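PDB 6GUO: putative siderophore-degrading esterase (Eurofung) from Emericella nidulans, which hydrolyses the ester bonds of the bacterial siderophore enterobactin, a reaction required for intracellular release of iron. Local coordinates for residues A[85-90]-A[144-149]; A[133-138]-A[180-185]. One frame throughout, in Å; residues are numbered along the deposited sequence. Where two conformers were deposited one is given.

Contact 1. Residues A[85-90]-A[144-149]; sequences VVIAIG and PFVELK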
loop_
_atom_site.group_PDB
_atom_site.type_symbol
_atom_site.label_atom_id
_atom_site.label_comp_id
_atom_site.label_asym_id
_atom_site.label_seq_id
_atom_site.Cartn_x
_atom_site.Cartn_y
_atom_site.Cartn_z
ATOM N N VAL A 85 13.016 -6.845 -7.899
ATOM C CA VAL A 85 13.813 -6.235 -6.841
ATOM C C VAL A 85 13.358 -4.785 -6.675
ATOM O O VAL A 85 13.165 -4.077 -7.663
ATOM C CB VAL A 85 15.325 -6.318 -7.175
ATOM C CG1 VAL A 85 16.173 -5.527 -6.180
ATOM C CG2 VAL A 85 15.771 -7.770 -7.205
ATOM N N VAL A 86 13.185 -4.354 -5.425
ATOM C CA VAL A 86 12.824 -2.974 -5.106
ATOM C C VAL A 86 14.075 -2.275 -4.603
ATOM O O VAL A 86 14.767 -2.797 -3.727
ATOM C CB VAL A 86 11.733 -2.893 -4.020
ATOM C CG1 VAL A 86 11.386 -1.445 -3.692
ATOM C CG2 VAL A 86 10.488 -3.646 -4.461
ATOM N N ILE A 87 14.348 -1.107 -5.176
ATOM C CA ILE A 87 15.457 -0.252 -4.768
ATOM C C ILE A 87 14.885 1.118 -4.424
ATOM O O ILE A 87 14.460 1.867 -5.304
ATOM C CB ILE A 87 16.527 -0.141 -5.871
ATOM C CG1 ILE A 87 16.974 -1.537 -6.332
ATOM C CG2 ILE A 87 17.713 0.674 -5.354
ATOM C CD1 ILE A 87 16.234 -2.090 -7.533
ATOM N N ALA A 88 14.859 1.431 -3.130
ATOM C CA ALA A 88 14.314 2.684 -2.643
ATOM C C ALA A 88 15.469 3.607 -2.311
ATOM O O ALA A 88 16.328 3.244 -1.521
ATOM C CB ALA A 88 13.464 2.432 -1.413
ATOM N N ILE A 89 15.498 4.781 -2.936
ATOM C CA ILE A 89 16.560 5.761 -2.701
ATOM C C ILE A 89 15.989 6.867 -1.826
ATOM O O ILE A 89 15.113 7.639 -2.251
ATOM C CB ILE A 89 17.153 6.335 -4.000
ATOM C CG1 ILE A 89 17.597 5.202 -4.940
ATOM C CG2 ILE A 89 18.351 7.232 -3.687
ATOM C CD1 ILE A 89 16.599 4.864 -6.016
ATOM N N GLY A 90 16.490 6.920 -0.598
ATOM C CA GLY A 90 16.002 7.837 0.412
ATOM C C GLY A 90 17.126 8.400 1.250
ATOM O O GLY A 90 18.248 8.585 0.765
ATOM N N PRO A 144 24.428 0.346 -10.588
ATOM C CA PRO A 144 25.518 -0.620 -10.732
ATOM C C PRO A 144 25.884 -1.352 -9.445
ATOM O O PRO A 144 26.256 -2.514 -9.507
ATOM C CB PRO A 144 26.687 0.237 -11.239
ATOM C CG PRO A 144 26.022 1.380 -11.931
ATOM C CD PRO A 144 24.837 1.680 -11.058
ATOM N N PHE A 145 25.773 -0.693 -8.294
ATOM C CA PHE A 145 25.972 -1.372 -7.016
ATOM C C PHE A 145 24.982 -2.529 -6.853
ATOM O O PHE A 145 25.374 -3.646 -6.517
ATOM C CB PHE A 145 25.854 -0.391 -5.845
ATOM C CG PHE A 145 25.846 -1.059 -4.500
ATOM C CD1 PHE A 145 27.029 -1.531 -3.941
ATOM C CD2 PHE A 145 24.655 -1.219 -3.788
ATOM C CE1 PHE A 145 27.029 -2.151 -2.699
ATOM C CE2 PHE A 145 24.650 -1.843 -2.547
ATOM C CZ PHE A 145 25.840 -2.305 -2.002
ATOM N N VAL A 146 23.707 -2.264 -7.121
ATOM C CA VAL A 146 22.672 -3.293 -6.990
ATOM C C VAL A 146 22.894 -4.432 -7.997
ATOM O O VAL A 146 22.860 -5.613 -7.629
ATOM C CB VAL A 146 21.256 -2.683 -7.124
ATOM C CG1 VAL A 146 20.185 -3.770 -7.166
ATOM C CG2 VAL A 146 20.992 -1.731 -5.965
ATOM N N GLU A 147 23.160 -4.072 -9.248
ATOM C CA GLU A 147 23.301 -5.058 -10.323
ATOM C C GLU A 147 24.617 -5.844 -10.266
ATOM O O GLU A 147 24.609 -7.057 -10.454
ATOM C CB GLU A 147 23.133 -4.396 -11.694
ATOM C CG GLU A 147 21.710 -3.920 -11.973
ATOM C CD GLU A 147 21.467 -3.506 -13.419
ATOM O OE1 GLU A 147 22.360 -3.699 -14.272
ATOM O OE2 GLU A 147 20.368 -2.981 -13.710
ATOM N N LEU A 148 25.730 -5.159 -9.998
ATOM C CA LEU A 148 27.061 -5.772 -10.077
ATOM C C LEU A 148 27.616 -6.278 -8.741
ATOM O O LEU A 148 28.437 -7.198 -8.746
ATOM C CB LEU A 148 28.057 -4.805 -10.727
ATOM C CG LEU A 148 27.639 -4.159 -12.057
ATOM C CD1 LEU A 148 28.820 -3.429 -12.678
ATOM C CD2 LEU A 148 27.065 -5.157 -13.053
ATOM N N LYS A 149 27.194 -5.690 -7.617
ATOM C CA LYS A 149 27.664 -6.117 -6.286
ATOM C C LYS A 149 26.635 -6.933 -5.495
ATOM O O LYS A 149 26.979 -7.969 -4.922
ATOM C CB LYS A 149 28.124 -4.917 -5.448
ATOM C CG LYS A 149 29.357 -4.198 -5.987
ATOM C CD LYS A 149 30.614 -5.050 -5.859
ATOM C CE LYS A 149 31.858 -4.209 -5.635
ATOM N NZ LYS A 149 31.925 -3.649 -4.254
#
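I87 and V146 meet tip to tip where helix 131-150 packs on the central sheet of this alpha/beta-hydrolase fold. The branch ends touch at van der Waals distance: CG1 of I87 lies 4.0 Å from V146 CG1 and equally far from V146 CG2, while I87 CG2 is 4.1 Å from V146 CG2. Because V146 CG1 is anti to the backbone N (chi1 173°), both methyls face the strand, and I87 CG1 touches the two of them. V85, two residues back on the same face of the strand, adds a looser touch, its CG1 4.5 Å from V146 CG1. Beta-branched V85 and I87 suit an extended strand; on the helix V146 is short, buried and wholly apolar.

Further out, I87 also touches A54 and Y56 of the neighbouring strand 52-58, and V142, one helical turn before V146, also rests on it. V86 and A88 point to the other face of the sheet, where F64 of helix 60-77 covers both. F145, next to V146, turns off to meet W21 edge-to-face and to stack on F7 of the second subunit. Within the strand, I87 CD1 folds back along the chain to lie 3.7 Å from V85 CG1.

Contact 2. Residues A[133-138]-A[180-185]; sequences EFLTFI and SSFDVY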
loop_
_atom_site.group_PDB
_atom_site.type_symbol
_atom_site.label_atom_id
_atom_site.label_comp_id
_atom_site.label_asym_id
_atom_site.label_seq_id
_atom_site.Cartn_x
_atom_site.Cartn_y
_atom_site.Cartn_z
ATOM N N GLU A 133 22.036 15.736 -11.059
ATOM C CA GLU A 133 23.013 15.109 -10.159
ATOM C C GLU A 133 22.462 13.820 -9.545
ATOM O O GLU A 133 23.153 12.803 -9.487
ATOM C CB GLU A 133 23.425 16.073 -9.041
ATOM C CG GLU A 133 24.233 17.274 -9.515
ATOM C CD GLU A 133 24.476 18.309 -8.425
ATOM O OE1 GLU A 133 24.214 18.028 -7.235
ATOM O OE2 GLU A 133 24.937 19.416 -8.768
ATOM N N PHE A 134 21.211 13.875 -9.098
ATOM C CA PHE A 134 20.551 12.727 -8.477
ATOM C C PHE A 134 20.316 11.582 -9.466
ATOM O O PHE A 134 20.512 10.412 -9.153
ATOM C CB PHE A 134 19.221 13.174 -7.850
ATOM C CG PHE A 134 18.622 12.177 -6.897
ATOM C CD1 PHE A 134 19.404 11.542 -5.932
ATOM C CD2 PHE A 134 17.259 11.894 -6.941
ATOM C CE1 PHE A 134 18.849 10.633 -5.050
ATOM C CE2 PHE A 134 16.699 10.987 -6.055
ATOM C CZ PHE A 134 17.491 10.354 -5.110
ATOM N N LEU A 135 19.910 11.931 -10.661
ATOM C CA LEU A 135 19.684 10.960 -11.722
ATOM C C LEU A 135 20.991 10.268 -12.136
ATOM O O LEU A 135 21.016 9.059 -12.370
ATOM C CB LEU A 135 19.035 11.668 -12.906
ATOM C CG LEU A 135 18.518 10.866 -14.098
ATOM C CD1 LEU A 135 17.893 9.542 -13.681
ATOM C CD2 LEU A 135 17.494 11.711 -14.841
ATOM N N THR A 136 22.071 11.047 -12.206
ATOM C CA THR A 136 23.415 10.510 -12.431
ATOM C C THR A 136 23.806 9.544 -11.306
ATOM O O THR A 136 24.327 8.458 -11.567
ATOM C CB THR A 136 24.444 11.655 -12.544
ATOM O OG1 THR A 136 24.077 12.508 -13.633
ATOM C CG2 THR A 136 25.844 11.132 -12.781
ATOM N N PHE A 137 23.529 9.946 -10.067
ATOM C CA PHE A 137 23.793 9.125 -8.881
ATOM C C PHE A 137 23.069 7.777 -8.939
ATOM O O PHE A 137 23.670 6.732 -8.680
ATOM C CB PHE A 137 23.409 9.908 -7.613
ATOM C CG PHE A 137 23.480 9.108 -6.349
ATOM C CD1 PHE A 137 24.706 8.730 -5.818
ATOM C CD2 PHE A 137 22.317 8.751 -5.668
ATOM C CE1 PHE A 137 24.776 7.995 -4.642
ATOM C CE2 PHE A 137 22.383 8.020 -4.493
ATOM C CZ PHE A 137 23.613 7.643 -3.977
ATOM N N ILE A 138 21.789 7.801 -9.298
ATOM C CA ILE A 138 21.002 6.567 -9.399
ATOM C C ILE A 138 21.546 5.658 -10.506
ATOM O O ILE A 138 21.757 4.466 -10.288
ATOM C CB ILE A 138 19.503 6.863 -9.616
ATOM C CG1 ILE A 138 18.916 7.512 -8.353
ATOM C CG2 ILE A 138 18.732 5.586 -9.944
ATOM C CD1 ILE A 138 17.566 8.162 -8.557
ATOM N N SER A 180 16.181 6.756 -22.174
ATOM C CA SER A 180 16.720 5.399 -22.009
ATOM C C SER A 180 17.106 5.026 -20.569
ATOM O O SER A 180 17.467 3.871 -20.329
ATOM C CB SER A 180 17.929 5.193 -22.924
ATOM O OG SER A 180 17.552 5.365 -24.276
ATOM N N SER A 181 17.034 5.980 -19.629
ATOM C CA SER A 181 17.380 5.751 -18.212
ATOM C C SER A 181 16.667 4.550 -17.617
ATOM O O SER A 181 17.270 3.722 -16.926
ATOM C CB SER A 181 17.001 6.967 -17.365
ATOM O OG SER A 181 17.708 8.117 -17.765
ATOM N N PHE A 182 15.358 4.494 -17.864
ATOM C CA PHE A 182 14.493 3.412 -17.393
ATOM C C PHE A 182 13.571 2.985 -18.524
ATOM O O PHE A 182 13.300 3.765 -19.436
ATOM C CB PHE A 182 13.657 3.876 -16.188
ATOM C CG PHE A 182 14.488 4.305 -15.010
ATOM C CD1 PHE A 182 14.844 3.391 -14.022
ATOM C CD2 PHE A 182 14.955 5.612 -14.912
ATOM C CE1 PHE A 182 15.634 3.782 -12.949
ATOM C CE2 PHE A 182 15.744 6.008 -13.843
ATOM C CZ PHE A 182 16.089 5.091 -12.863
ATOM N N ASP A 183 13.084 1.752 -18.459
ATOM C CA ASP A 183 12.118 1.247 -19.446
ATOM C C ASP A 183 10.728 1.833 -19.211
ATOM O O ASP A 183 10.008 2.155 -20.167
ATOM C CB ASP A 183 12.051 -0.277 -19.395
ATOM C CG ASP A 183 13.375 -0.921 -19.726
ATOM O OD1 ASP A 183 13.881 -0.668 -20.834
ATOM O OD2 ASP A 183 13.920 -1.663 -18.881
ATOM N N VAL A 184 10.379 1.976 -17.932
ATOM C CA VAL A 184 9.047 2.384 -17.495
ATOM C C VAL A 184 9.165 3.523 -16.486
ATOM O O VAL A 184 9.986 3.465 -15.576
ATOM C CB VAL A 184 8.308 1.202 -16.841
ATOM C CG1 VAL A 184 6.894 1.599 -16.431
ATOM C CG2 VAL A 184 8.271 0.016 -17.796
ATOM N N TYR A 185 8.340 4.551 -16.669
ATOM C CA TYR A 185 8.279 5.699 -15.770
ATOM C C TYR A 185 6.887 5.761 -15.178
ATOM O O TYR A 185 5.892 5.703 -15.898
ATOM C CB TYR A 185 8.593 6.988 -16.518
ATOM C CG TYR A 185 9.956 6.958 -17.162
ATOM C CD1 TYR A 185 11.049 7.559 -16.549
ATOM C CD2 TYR A 185 10.158 6.306 -18.380
ATOM C CE1 TYR A 185 12.305 7.522 -17.135
ATOM C CE2 TYR A 185 11.409 6.265 -18.971
ATOM C CZ TYR A 185 12.478 6.874 -18.341
ATOM O OH TYR A 185 13.720 6.828 -18.922
#
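The hydroxyl OH of Y185 ties together the loop that carries F182: it accepts the F182 N-H at 3.0 Å between N and OH, with a fairly straight angle of 160°, and is also hydrogen-bonded to the carbonyl O of P179. This loop closes the beta-alpha-beta crossover of the alpha/beta-hydrolase fold that runs from strand 156-164 through helix 166-177 to the parallel strand 184-188. A tyrosine suits the place because its ring can lie in the core while its hydroxyl serves the turn. One face of that ring carries F182 CB, 3.8 Å above the plane.

With its loop so fixed, F182 presents the rim of its own ring to helix 131-150. I138 CG2 sits in the ring plane, 4.0 Å from F182 CZ, and L135 CD1 lies near the plane, 4.1 Å from F182 CE2. The flat, apolar ring of F182 offers a broad buried rim, and the branched L135 and I138 each bring one methyl to it. L135 reaches this rim because CG is anti to its backbone N (chi1 -172°), and it also packs on F170 and A174 of helix 166-177. T159 and L161 of strand 156-164 also pack on F182. Across the helix surface, I138 CD1 rests over one face of F134, 3.9 Å above the ring plane and offset toward its rim.

Both contacts are buried and lay helix 131-150 along one sheet, but at different places: contact 1 joins its C-terminal part to strand 83-90, contact 2 its N-terminal part to the loop leading into strand 184-188. Their centres are about 12 Å apart. Contact 1 is purely aliphatic, small branches against a regular strand, whereas contact 2 sets aliphatic groups against an aromatic rim and is accompanied by hydrogen bonds within the loop, which is not regular strand there. I89 bridges them directly, its CG2 lying 3.5 Å from F134 CZ. The same helix also reaches the dimer partner beside each contact: near contact 2 buried F137 meets the ring of W5 of the second subunit, as F145 meets a ring near contact 1.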